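Local coordinates for alpha-1,3-glucanase (Bacillus circulans, PDB 5ZRU), which probably hydrolyses the alpha-1,3-linked glucose chains of alpha-1,3-glucan, the deposited piece being the catalytic unit of a longer family GH87 enzyme, at residues Thr78-Met83 and Gly167-Glu172; Tyr21-Ala26 and Arg53-Pro58. All coordinates share one frame; numbering follows the deposited sequence.

Contact 1: Thr78-Met83 and Gly167-Glu172; sequences TMRFTM and GVDFLE. With CA (calcium ion), chain M.
R80 lies across the F170 ring, its CB over one face and set toward the rim, 3.8 Å from the ring centroid in a CH-pi contact. R80 CD continues the overlap at 3.5 Å from F170 CE2, and the guanidinium is turned only 15° from the plane of the ring. R20, outside both strands, makes a cation-pi contact with F170. At the edge of the R80 guanidinium, near its plane, NH1 bonds D169 OD2 at 2.7 Å, a salt bridge in which the carboxylate is twisted 59° from the guanidinium. R80 NH1 also bonds E48 O and R80 NH2 bonds N372 OD1, which together fix the guanidinium's rotation. CG of R80 stands anti to the backbone N (chi1 -172°) and the chain runs extended to NE, alongside D169. Both D169 and F170 face R80, a classic beta bulge in the antiparallel pairing of 76-82 with 166-174. On the other face of the sheet, L171 CD2 packs 3.5 Å from M79 CB, and M79 SD touches V168 CG1. D169 OD1 binds calcium at 2.4 Å, and the carboxylate, shared between metal and arginine, would probably remain ionised in this buried setting.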
ATOM      1  N   THR A  78      12.442   3.951 -10.489  1.00  9.21           N
ATOM      2  CA  THR A  78      11.736   4.400  -9.297  1.00  6.81           C
ATOM      3  C   THR A  78      12.728   4.397  -8.145  1.00  8.31           C
ATOM      4  O   THR A  78      13.570   3.501  -8.049  1.00  9.47           O
ATOM      5  CB  THR A  78      10.543   3.493  -8.969  1.00 10.81           C
ATOM      6  OG1 THR A  78       9.706   3.381 -10.123  1.00 11.11           O
ATOM      7  CG2 THR A  78       9.725   4.075  -7.824  1.00 10.35           C
ATOM      8  N   MET A  79      12.668   5.423  -7.302  1.00 10.08           N
ATOM      9  CA  MET A  79      13.575   5.529  -6.164  1.00  6.67           C
ATOM     10  C   MET A  79      12.760   5.709  -4.894  1.00 10.65           C
ATOM     11  O   MET A  79      11.892   6.585  -4.836  1.00 10.03           O
ATOM     12  CB  MET A  79      14.553   6.702  -6.326  1.00  6.64           C
ATOM     13  CG  MET A  79      15.478   6.883  -5.095  1.00  9.12           C
ATOM     14  SD  MET A  79      16.713   8.187  -5.331  1.00 11.32           S
ATOM     15  CE  MET A  79      15.652   9.627  -5.415  1.00  8.63           C
ATOM     16  N   ARG A  80      13.037   4.887  -3.883  1.00  8.03           N
ATOM     17  CA  ARG A  80      12.485   5.092  -2.549  1.00  7.34           C
ATOM     18  C   ARG A  80      13.531   5.818  -1.715  1.00  9.57           C
ATOM     19  O   ARG A  80      14.673   5.349  -1.595  1.00  9.27           O
ATOM     20  CB  ARG A  80      12.071   3.774  -1.899  1.00  6.80           C
ATOM     21  CG  ARG A  80      11.312   3.965  -0.582  1.00  8.05           C
ATOM     22  CD  ARG A  80      10.664   2.669  -0.139  1.00  6.75           C
ATOM     23  NE  ARG A  80       9.776   2.867   1.004  1.00  8.11           N
ATOM     24  CZ  ARG A  80      10.118   2.645   2.269  1.00  9.25           C
ATOM     25  NH1 ARG A  80      11.340   2.215   2.575  1.00  8.97           N
ATOM     26  NH2 ARG A  80       9.226   2.848   3.234  1.00  8.90           N
ATOM     27  N   PHE A  81      13.144   6.963  -1.152  1.00  8.49           N
ATOM     28  CA  PHE A  81      14.089   7.897  -0.552  1.00  8.24           C
ATOM     29  C   PHE A  81      13.470   8.506   0.699  1.00  9.90           C
ATOM     30  O   PHE A  81      12.260   8.406   0.930  1.00  8.79           O
ATOM     31  CB  PHE A  81      14.457   9.029  -1.532  1.00  7.68           C
ATOM     32  CG  PHE A  81      13.344  10.027  -1.711  1.00 10.90           C
ATOM     33  CD1 PHE A  81      12.291   9.747  -2.566  1.00  8.40           C
ATOM     34  CD2 PHE A  81      13.312  11.202  -0.974  1.00 11.32           C
ATOM     35  CE1 PHE A  81      11.229  10.636  -2.710  1.00  9.84           C
ATOM     36  CE2 PHE A  81      12.262  12.091  -1.096  1.00 12.06           C
ATOM     37  CZ  PHE A  81      11.211  11.812  -1.976  1.00 11.97           C
ATOM     38  N   THR A  82      14.307   9.191   1.488  1.00  8.99           N
ATOM     39  CA  THR A  82      13.826  10.020   2.590  1.00  8.82           C
ATOM     40  C   THR A  82      14.572  11.350   2.573  1.00  8.89           C
ATOM     41  O   THR A  82      15.722  11.429   2.128  1.00 10.02           O
ATOM     42  CB  THR A  82      14.011   9.332   3.968  1.00  8.69           C
ATOM     43  OG1 THR A  82      13.580  10.218   5.014  1.00 10.58           O
ATOM     44  CG2 THR A  82      15.481   8.984   4.206  1.00 10.39           C
ATOM     45  N   MET A  83      13.901  12.397   3.041  1.00 11.63           N
ATOM     46  CA  MET A  83      14.516  13.702   3.248  1.00  9.37           C
ATOM     47  C   MET A  83      13.763  14.392   4.382  1.00 12.52           C
ATOM     48  O   MET A  83      12.647  13.995   4.716  1.00 10.19           O
ATOM     49  CB  MET A  83      14.492  14.554   1.966  1.00 10.89           C
ATOM     50  CG  MET A  83      13.099  15.016   1.547  1.00  9.44           C
ATOM     51  SD  MET A  83      13.120  15.849  -0.052  1.00 11.47           S
ATOM     52  CE  MET A  83      13.732  17.484   0.342  1.00 12.40           C
ATOM     53  N   GLY A 167      18.250  10.309   2.171  1.00 11.95           N
ATOM     54  CA  GLY A 167      18.492   8.879   2.278  1.00  8.58           C
ATOM     55  C   GLY A 167      17.957   8.176   1.051  1.00 11.51           C
ATOM     56  O   GLY A 167      16.908   8.543   0.528  1.00 11.59           O
ATOM     57  N   VAL A 168      18.690   7.164   0.592  1.00 10.32           N
ATOM     58  CA  VAL A 168      18.232   6.341  -0.526  1.00 10.69           C
ATOM     59  C   VAL A 168      18.106   4.905  -0.049  1.00  9.01           C
ATOM     60  O   VAL A 168      19.088   4.304   0.404  1.00 10.93           O
ATOM     61  CB  VAL A 168      19.172   6.430  -1.739  1.00  9.94           C
ATOM     62  CG1 VAL A 168      18.624   5.600  -2.890  1.00 10.29           C
ATOM     63  CG2 VAL A 168      19.322   7.881  -2.170  1.00 13.35           C
ATOM     64  N   ASP A 169      16.905   4.342  -0.189  1.00  8.99           N
ATOM     65  CA  ASP A 169      16.641   2.951   0.173  1.00  8.18           C
ATOM     66  C   ASP A 169      16.969   2.017  -0.993  1.00 12.05           C
ATOM     67  O   ASP A 169      17.852   1.155  -0.888  1.00 10.64           O
ATOM     68  CB  ASP A 169      15.170   2.824   0.605  1.00  8.16           C
ATOM     69  CG  ASP A 169      14.845   1.502   1.260  1.00 11.55           C
ATOM     70  OD1 ASP A 169      15.749   0.648   1.416  1.00 12.48           O
ATOM     71  OD2 ASP A 169      13.656   1.313   1.613  1.00 12.18           O
ATOM     72  N   PHE A 170      16.290   2.192  -2.124  1.00 10.88           N
ATOM     73  CA  PHE A 170      16.534   1.318  -3.265  1.00 11.90           C
ATOM     74  C   PHE A 170      16.116   2.027  -4.544  1.00  9.13           C
ATOM     75  O   PHE A 170      15.439   3.054  -4.518  1.00 10.84           O
ATOM     76  CB  PHE A 170      15.793  -0.023  -3.132  1.00 11.09           C
ATOM     77  CG  PHE A 170      14.290   0.105  -2.964  1.00 11.49           C
ATOM     78  CD1 PHE A 170      13.475   0.415  -4.043  1.00 11.91           C
ATOM     79  CD2 PHE A 170      13.695  -0.142  -1.740  1.00 10.36           C
ATOM     80  CE1 PHE A 170      12.077   0.529  -3.892  1.00 11.25           C
ATOM     81  CE2 PHE A 170      12.299  -0.043  -1.582  1.00 10.46           C
ATOM     82  CZ  PHE A 170      11.501   0.291  -2.661  1.00 12.55           C
ATOM     83  N   LEU A 171      16.536   1.448  -5.665  1.00  8.95           N
ATOM     84  CA  LEU A 171      15.980   1.734  -6.976  1.00 10.01           C
ATOM     85  C   LEU A 171      15.268   0.496  -7.501  1.00 10.35           C
ATOM     86  O   LEU A 171      15.666  -0.639  -7.219  1.00 11.15           O
ATOM     87  CB  LEU A 171      17.068   2.142  -7.977  1.00 11.73           C
ATOM     88  CG  LEU A 171      17.999   3.291  -7.590  1.00 10.07           C
ATOM     89  CD1 LEU A 171      19.005   3.560  -8.726  1.00 10.67           C
ATOM     90  CD2 LEU A 171      17.187   4.529  -7.278  1.00 10.35           C
ATOM     91  N   GLU A 172      14.207   0.723  -8.269  1.00  9.35           N
ATOM     92  CA  GLU A 172      13.579  -0.316  -9.074  1.00  7.98           C
ATOM     93  C   GLU A 172      13.638   0.127 -10.530  1.00  9.81           C
ATOM     94  O   GLU A 172      13.328   1.279 -10.843  1.00 11.53           O
ATOM     95  CB  GLU A 172      12.139  -0.583  -8.608  1.00  9.67           C
ATOM     96  CG  GLU A 172      12.114  -1.401  -7.323  1.00 12.18           C
ATOM     97  CD  GLU A 172      10.739  -1.526  -6.682  1.00 13.83           C
ATOM     98  OE1 GLU A 172       9.835  -0.744  -7.022  1.00 14.00           O
ATOM     99  OE2 GLU A 172      10.571  -2.425  -5.831  1.00 17.76           O
TER
HETATM  100 CA    CA M 611      17.020  -1.086   2.373  1.00 19.56          CA
HETATM  101  O   HOH W   1      10.527   1.206 -11.465  1.00 17.55           O
HETATM  102  O   HOH W   2      18.032  -3.338   2.432  1.00 17.19           O

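Contact 2: Tyr21-Ala26 and Arg53-Pro58; sequences YDTDDA and RYIALP. With CA (calcium ion), chain M.
T23 and R53 meet across a calcium ion. The metal is bound by T23 OG1 at 2.5 Å and by the backbone carbonyl R53 O at 2.3 Å; the two oxygens are neighbours because both bind it, not through a hydrogen bond between them. D22 OD1 is a more distant ligand at 2.8 Å, and a water completes the share of the site drawn from this region, while S50 and D169 add the remaining protein ligands. D22 OD1 has a second task: its anti lone pair accepts T23 N at 2.6 Å, so the carboxylate steadies the turn that presents the threonine hydroxyl.

Around this shell, the R53 side chain crosses that of D24 at about a right angle. It bends at chi3 (71°), which sets NE beside the D24 carboxylate. NE and NH2 both grip D24 OD1 side-on, near the guanidinium plane; the NH2 bond is the shorter, at 2.8 Å, and the two flat groups are 41° apart. An alanine in place of R53 would keep the carbonyl that binds calcium, but would probably leave the D24 carboxylate without its cationic mate and freer to turn.

On the apolar side of the threonine, T23 CG2 slides past I55 CG1 at 3.8 Å, the two side chains running in opposite directions, and I55 CD1 reaches A26 CB. L34 also packs on T23, and A64 on I55. D22, T23 at the start of the short 3-10 segment 23-25, and R53 opening strand 53-57 thus form a calcium site of sequence-distant pieces, joining loop to antiparallel sheet within the D1 region of the GH87 catalytic unit.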
ATOM      1  N   TYR A  21      17.248  -2.846  -7.009  1.00 13.17           N
ATOM      2  CA  TYR A  21      18.630  -2.571  -6.638  1.00 12.94           C
ATOM      3  C   TYR A  21      18.584  -1.985  -5.228  1.00 15.28           C
ATOM      4  O   TYR A  21      18.294  -0.797  -5.055  1.00 12.64           O
ATOM      5  CB  TYR A  21      19.262  -1.628  -7.660  1.00 11.39           C
ATOM      6  CG  TYR A  21      19.489  -2.357  -8.962  1.00 11.69           C
ATOM      7  CD1 TYR A  21      18.458  -2.528  -9.886  1.00 12.38           C
ATOM      8  CD2 TYR A  21      20.716  -2.947  -9.227  1.00 14.37           C
ATOM      9  CE1 TYR A  21      18.662  -3.238 -11.049  1.00 11.47           C
ATOM     10  CE2 TYR A  21      20.935  -3.643 -10.390  1.00 15.17           C
ATOM     11  CZ  TYR A  21      19.913  -3.789 -11.296  1.00 13.76           C
ATOM     12  OH  TYR A  21      20.156  -4.502 -12.441  1.00 16.91           O
ATOM     13  N   ASP A  22      18.838  -2.825  -4.218  1.00 13.49           N
ATOM     14  CA  ASP A  22      18.567  -2.444  -2.836  1.00 17.52           C
ATOM     15  C   ASP A  22      19.850  -2.011  -2.137  1.00 17.84           C
ATOM     16  O   ASP A  22      20.936  -1.944  -2.727  1.00 14.83           O
ATOM     17  CB  ASP A  22      17.878  -3.581  -2.062  1.00 18.13           C
ATOM     18  CG  ASP A  22      16.865  -3.065  -1.001  1.00 26.66           C
ATOM     19  OD1 ASP A  22      17.163  -2.064  -0.292  1.00 19.71           O
ATOM     20  OD2 ASP A  22      15.763  -3.661  -0.866  1.00 29.04           O
ATOM     21  N   THR A  23      19.709  -1.744  -0.837  1.00 13.91           N
ATOM     22  CA  THR A  23      20.736  -1.024  -0.089  1.00 12.77           C
ATOM     23  C   THR A  23      22.081  -1.732  -0.148  1.00 16.27           C
ATOM     24  O   THR A  23      23.115  -1.103  -0.408  1.00 18.64           O
ATOM     25  CB  THR A  23      20.279  -0.850   1.357  1.00 16.59           C
ATOM     26  OG1 THR A  23      19.048  -0.115   1.379  1.00 14.23           O
ATOM     27  CG2 THR A  23      21.317  -0.099   2.156  1.00 16.54           C
ATOM     28  N   ASP A  24      22.092  -3.045   0.075  1.00 16.11           N
ATOM     29  CA  ASP A  24      23.358  -3.760   0.161  1.00 22.01           C
ATOM     30  C   ASP A  24      23.982  -4.033  -1.202  1.00 20.58           C
ATOM     31  O   ASP A  24      25.167  -4.376  -1.257  1.00 23.19           O
ATOM     32  CB  ASP A  24      23.163  -5.067   0.932  1.00 20.79           C
ATOM     33  CG  ASP A  24      22.763  -4.828   2.386  1.00 29.21           C
ATOM     34  OD1 ASP A  24      23.446  -4.035   3.067  1.00 35.66           O
ATOM     35  OD2 ASP A  24      21.766  -5.424   2.843  1.00 33.13           O
ATOM     36  N   ASP A  25      23.223  -3.891  -2.294  1.00 19.05           N
ATOM     37  CA  ASP A  25      23.782  -3.986  -3.641  1.00 16.96           C
ATOM     38  C   ASP A  25      24.592  -2.755  -4.033  1.00 17.11           C
ATOM     39  O   ASP A  25      25.287  -2.786  -5.057  1.00 18.58           O
ATOM     40  CB  ASP A  25      22.669  -4.185  -4.678  1.00 18.97           C
ATOM     41  CG  ASP A  25      21.917  -5.497  -4.511  1.00 28.47           C
ATOM     42  OD1 ASP A  25      22.541  -6.510  -4.140  1.00 30.45           O
ATOM     43  OD2 ASP A  25      20.686  -5.510  -4.772  1.00 33.89           O
ATOM     44  N   ALA A  26      24.523  -1.678  -3.262  1.00 16.98           N
ATOM     45  CA  ALA A  26      25.117  -0.415  -3.671  1.00 16.40           C
ATOM     46  C   ALA A  26      26.525  -0.258  -3.124  1.00 16.90           C
ATOM     47  O   ALA A  26      26.810  -0.623  -1.980  1.00 18.87           O
ATOM     48  CB  ALA A  26      24.271   0.767  -3.198  1.00 16.53           C
ATOM     49  N   ARG A  53      17.451  -0.892   6.611  1.00 10.89           N
ATOM     50  CA  ARG A  53      18.766  -0.404   6.217  1.00 11.70           C
ATOM     51  C   ARG A  53      18.609   0.527   5.023  1.00 12.36           C
ATOM     52  O   ARG A  53      17.868   0.212   4.099  1.00  9.26           O
ATOM     53  CB  ARG A  53      19.700  -1.558   5.827  1.00 17.14           C
ATOM     54  CG  ARG A  53      20.072  -2.486   6.963  1.00 23.98           C
ATOM     55  CD  ARG A  53      20.515  -3.837   6.437  1.00 25.21           C
ATOM     56  NE  ARG A  53      21.812  -3.765   5.777  1.00 26.97           N
ATOM     57  CZ  ARG A  53      22.974  -3.764   6.424  1.00 33.05           C
ATOM     58  NH1 ARG A  53      22.995  -3.817   7.750  1.00 32.07           N
ATOM     59  NH2 ARG A  53      24.114  -3.699   5.750  1.00 26.39           N
ATOM     60  N   TYR A  54      19.302   1.664   5.038  1.00 12.12           N
ATOM     61  CA  TYR A  54      19.336   2.522   3.860  1.00 11.64           C
ATOM     62  C   TYR A  54      20.663   3.266   3.834  1.00 12.67           C
ATOM     63  O   TYR A  54      21.442   3.215   4.788  1.00 13.80           O
ATOM     64  CB  TYR A  54      18.150   3.499   3.827  1.00 10.20           C
ATOM     65  CG  TYR A  54      18.209   4.633   4.840  1.00  9.33           C
ATOM     66  CD1 TYR A  54      17.814   4.434   6.167  1.00  9.07           C
ATOM     67  CD2 TYR A  54      18.630   5.905   4.463  1.00 10.55           C
ATOM     68  CE1 TYR A  54      17.840   5.490   7.094  1.00 11.71           C
ATOM     69  CE2 TYR A  54      18.662   6.963   5.379  1.00 11.21           C
ATOM     70  CZ  TYR A  54      18.263   6.747   6.692  1.00 12.52           C
ATOM     71  OH  TYR A  54      18.289   7.790   7.595  1.00 14.61           O
ATOM     72  N   ILE A  55      20.920   3.947   2.716  1.00 11.36           N
ATOM     73  CA  ILE A  55      22.152   4.713   2.533  1.00 11.04           C
ATOM     74  C   ILE A  55      21.840   6.180   2.777  1.00 12.66           C
ATOM     75  O   ILE A  55      21.011   6.779   2.078  1.00 12.16           O
ATOM     76  CB  ILE A  55      22.754   4.503   1.133  1.00 12.79           C
ATOM     77  CG1 ILE A  55      23.051   3.027   0.897  1.00 18.17           C
ATOM     78  CG2 ILE A  55      24.031   5.331   0.972  1.00 12.09           C
ATOM     79  CD1 ILE A  55      22.568   2.544  -0.446  1.00 23.21           C
ATOM     80  N   ALA A  56      22.509   6.769   3.761  1.00 11.31           N
ATOM     81  CA  ALA A  56      22.392   8.195   4.010  1.00 11.01           C
ATOM     82  C   ALA A  56      23.387   8.951   3.137  1.00 13.91           C
ATOM     83  O   ALA A  56      24.556   8.554   3.025  1.00 11.53           O
ATOM     84  CB  ALA A  56      22.626   8.511   5.488  1.00 12.41           C
ATOM     85  N   LEU A  57      22.908  10.033   2.510  1.00 12.22           N
ATOM     86  CA  LEU A  57      23.710  10.974   1.735  1.00 12.16           C
ATOM     87  C   LEU A  57      23.728  12.310   2.476  1.00 13.76           C
ATOM     88  O   LEU A  57      22.936  13.216   2.175  1.00 14.04           O
ATOM     89  CB  LEU A  57      23.145  11.134   0.320  1.00 13.10           C
ATOM     90  CG  LEU A  57      22.842   9.824  -0.420  1.00 14.19           C
ATOM     91  CD1 LEU A  57      22.245  10.095  -1.802  1.00 12.98           C
ATOM     92  CD2 LEU A  57      24.087   8.961  -0.528  1.00 13.80           C
ATOM     93  N   PRO A  58      24.597  12.462   3.476  1.00 13.71           N
ATOM     94  CA  PRO A  58      24.500  13.638   4.348  1.00 17.56           C
ATOM     95  C   PRO A  58      25.096  14.898   3.760  1.00 15.98           C
ATOM     96  O   PRO A  58      24.728  15.992   4.207  1.00 18.43           O
ATOM     97  CB  PRO A  58      25.275  13.214   5.608  1.00 17.06           C
ATOM     98  CG  PRO A  58      25.545  11.757   5.455  1.00 18.57           C
ATOM     99  CD  PRO A  58      25.543  11.464   3.997  1.00 13.93           C
TER
HETATM  100 CA    CA M 611      17.020  -1.086   2.373  1.00 19.56          CA
HETATM  101  O   HOH W   2      18.032  -3.338   2.432  1.00 17.19           O

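Contacts 1 and 2 meet at one calcium ion, their centres about 8 Å apart. Contact 1 supplies D169 OD1, and contact 2 supplies D22, T23 and R53 O; one water on the metal belongs to both. Strand 166-174 also pairs with both parts of contact 2: V168 N lies 2.8 Å from I55 O, and L171 O lies 2.7 Å from Y21 N, each a probable hydrogen bond. F170 CB packs 3.2 Å from Y21 O. The sheet thus runs from strand 76-82 through 166-174 to 53-57, with the metal tying the 21-26 loop to it. Both contacts belong to the D1 region of the catalytic unit, and the zinc sites involve other residues.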